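Local coordinates for DUF309 domain-containing protein (Thermus thermophilus, PDB 2CWY), which is of unknown function but belongs to the DUF309 family and folds as a small, single-chain, all-helical protein, at residues R36-G41 / M77-R82. Residues are numbered along the deposited sequence; the frame is centred on the assembly and turned at random.
Sequences RRLLQG and MGLDWR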
loop_
_atom_site.group_PDB
_atom_site.type_symbol
_atom_site.label_atom_id
_atom_site.label_comp_id
_atom_site.label_asym_id
_atom_site.label_seq_id
_atom_site.Cartn_x
_atom_site.Cartn_y
_atom_site.Cartn_z
ATOM N N ARG A 36 3.730 -3.207 10.912
ATOM C CA ARG A 36 2.577 -2.313 10.960
ATOM C C ARG A 36 2.820 -1.137 10.012
ATOM O O ARG A 36 1.915 -0.700 9.301
ATOM C CB ARG A 36 2.319 -1.813 12.402
ATOM C CG ARG A 36 0.898 -1.264 12.643
ATOM C CD ARG A 36 0.732 -0.633 14.043
ATOM N NE ARG A 36 -0.606 -0.070 14.256
ATOM C CZ ARG A 36 -1.655 -0.754 14.709
ATOM N NH1 ARG A 36 -1.539 -2.038 15.017
ATOM N NH2 ARG A 36 -2.834 -0.154 14.844
ATOM N N ARG A 37 4.054 -0.644 9.968
ATOM C CA ARG A 37 4.361 0.471 9.082
ATOM C C ARG A 37 4.184 0.048 7.624
ATOM O O ARG A 37 3.590 0.770 6.815
ATOM C CB ARG A 37 5.796 0.960 9.333
ATOM C CG ARG A 37 5.919 1.865 10.562
ATOM C CD ARG A 37 7.377 2.089 10.921
ATOM N NE ARG A 37 8.134 2.605 9.786
ATOM C CZ ARG A 37 9.449 2.475 9.657
ATOM N NH1 ARG A 37 10.143 1.844 10.597
ATOM N NH2 ARG A 37 10.062 2.956 8.584
ATOM N N LEU A 38 4.694 -1.134 7.291
ATOM C CA LEU A 38 4.569 -1.631 5.940
ATOM C C LEU A 38 3.102 -1.747 5.534
ATOM O O LEU A 38 2.717 -1.294 4.462
ATOM C CB LEU A 38 5.234 -2.994 5.814
ATOM C CG LEU A 38 4.933 -3.668 4.474
ATOM C CD1 LEU A 38 5.702 -2.964 3.358
ATOM C CD2 LEU A 38 5.303 -5.106 4.550
ATOM N N LEU A 39 2.283 -2.359 6.389
ATOM C CA LEU A 39 0.861 -2.529 6.069
ATOM C C LEU A 39 0.154 -1.189 5.861
ATOM O O LEU A 39 -0.604 -1.018 4.898
ATOM C CB LEU A 39 0.175 -3.360 7.165
ATOM C CG LEU A 39 0.628 -4.832 7.165
ATOM C CD1 LEU A 39 0.351 -5.469 8.513
ATOM C CD2 LEU A 39 -0.091 -5.592 6.045
ATOM N N GLN A 40 0.415 -0.224 6.736
ATOM C CA GLN A 40 -0.219 1.071 6.575
ATOM C C GLN A 40 0.277 1.785 5.315
ATOM O O GLN A 40 -0.478 2.497 4.680
ATOM C CB GLN A 40 0.016 1.950 7.793
ATOM C CG GLN A 40 -0.985 3.097 7.853
ATOM C CD GLN A 40 -0.996 3.773 9.197
ATOM O OE1 GLN A 40 0.054 4.143 9.720
ATOM N NE2 GLN A 40 -2.182 3.943 9.767
ATOM N N GLY A 41 1.544 1.583 4.962
ATOM C CA GLY A 41 2.095 2.203 3.769
ATOM C C GLY A 41 1.409 1.675 2.518
ATOM O O GLY A 41 1.034 2.444 1.634
HETATM N N MSE A 77 7.874 -8.893 4.943
HETATM C CA MSE A 77 6.637 -9.673 4.991
HETATM C C MSE A 77 6.394 -10.427 3.686
HETATM O O MSE A 77 5.269 -10.822 3.402
HETATM C CB MSE A 77 5.431 -8.766 5.278
HETATM C CG MSE A 77 5.479 -8.030 6.596
HETATM SE SE MSE A 77 3.719 -7.307 7.040
HETATM C CE MSE A 77 2.895 -8.940 7.665
ATOM N N GLY A 78 7.451 -10.614 2.897
ATOM C CA GLY A 78 7.335 -11.321 1.632
ATOM C C GLY A 78 6.905 -10.433 0.477
ATOM O O GLY A 78 6.550 -10.930 -0.598
ATOM N N LEU A 79 6.957 -9.120 0.689
ATOM C CA LEU A 79 6.558 -8.143 -0.323
ATOM C C LEU A 79 7.679 -7.197 -0.784
ATOM O O LEU A 79 8.394 -6.620 0.032
ATOM C CB LEU A 79 5.406 -7.275 0.214
ATOM C CG LEU A 79 4.983 -6.111 -0.693
ATOM C CD1 LEU A 79 4.345 -6.659 -1.965
ATOM C CD2 LEU A 79 4.016 -5.205 0.057
ATOM N N ASP A 80 7.827 -7.048 -2.095
ATOM C CA ASP A 80 8.809 -6.110 -2.640
ATOM C C ASP A 80 8.065 -4.772 -2.717
ATOM O O ASP A 80 7.581 -4.372 -3.779
ATOM C CB ASP A 80 9.242 -6.550 -4.042
ATOM C CG ASP A 80 10.250 -5.600 -4.673
ATOM O OD1 ASP A 80 10.537 -4.532 -4.083
ATOM O OD2 ASP A 80 10.750 -5.928 -5.773
ATOM N N TRP A 81 7.974 -4.075 -1.589
ATOM C CA TRP A 81 7.243 -2.814 -1.560
ATOM C C TRP A 81 7.870 -1.683 -2.370
ATOM O O TRP A 81 7.170 -0.758 -2.789
ATOM C CB TRP A 81 7.005 -2.361 -0.114
ATOM C CG TRP A 81 8.233 -2.109 0.667
ATOM C CD1 TRP A 81 8.874 -2.981 1.510
ATOM C CD2 TRP A 81 8.994 -0.908 0.674
ATOM N NE1 TRP A 81 9.993 -2.387 2.042
ATOM C CE2 TRP A 81 10.093 -1.114 1.544
ATOM C CE3 TRP A 81 8.861 0.328 0.028
ATOM C CZ2 TRP A 81 11.055 -0.126 1.785
ATOM C CZ3 TRP A 81 9.813 1.311 0.264
ATOM C CH2 TRP A 81 10.901 1.078 1.137
ATOM N N ARG A 82 9.187 -1.733 -2.575
ATOM C CA ARG A 82 9.842 -0.701 -3.380
ATOM C C ARG A 82 9.226 -0.674 -4.773
ATOM O O ARG A 82 9.012 0.394 -5.341
ATOM C CB ARG A 82 11.346 -0.973 -3.485
ATOM C CG ARG A 82 12.115 -0.673 -2.225
ATOM C CD ARG A 82 12.265 0.824 -2.028
ATOM N NE ARG A 82 13.270 1.128 -1.013
ATOM C CZ ARG A 82 13.491 2.344 -0.522
ATOM N NH1 ARG A 82 12.776 3.379 -0.952
ATOM N NH2 ARG A 82 14.417 2.519 0.409
#
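Leu38 packs against Met77, Leu79 and Trp81, where helix 33-53 of this all-helical fold meets the loop leading into helix 81-92 and that helix's first residue. The contact is apolar and buried, and no hydrogen bond crosses it. CG of Leu38 lies anti to the backbone N (chi1 170°), and from there the two methyls part. Leu38 CD2 lies 3.6 Å from Met77 CG, the two side chains running antiparallel past one another. Leu38 CD1 meets the Trp81 ring obliquely, 3.7 Å from Trp81 CD1, and also approaches Leu79 CD2 at 4.3 Å. An alanine in place of Leu38 would probably leave a gap between Met77 and Trp81, freeing the selenomethionine chain to shift.

Methionine, present here as selenomethionine, is long and unbranched, and so can run past Leu38 to Leu39. Leu39 also touches Trp5 of helix 5-13 and Trp28 of helix 17-30.

Polar bonds lie on the 77-82 side. Trp81 NE1 donates to the carbonyl O of Pro73, a bond likely to limit rotation of the indole. Asp80 suits the N-cap: its OD1 accepts a weak hydrogen bond from Ser83 N. Beyond Leu38, the selenium of Met77 rests 4.0 Å from Leu39 CG, the two side chains being roughly perpendicular.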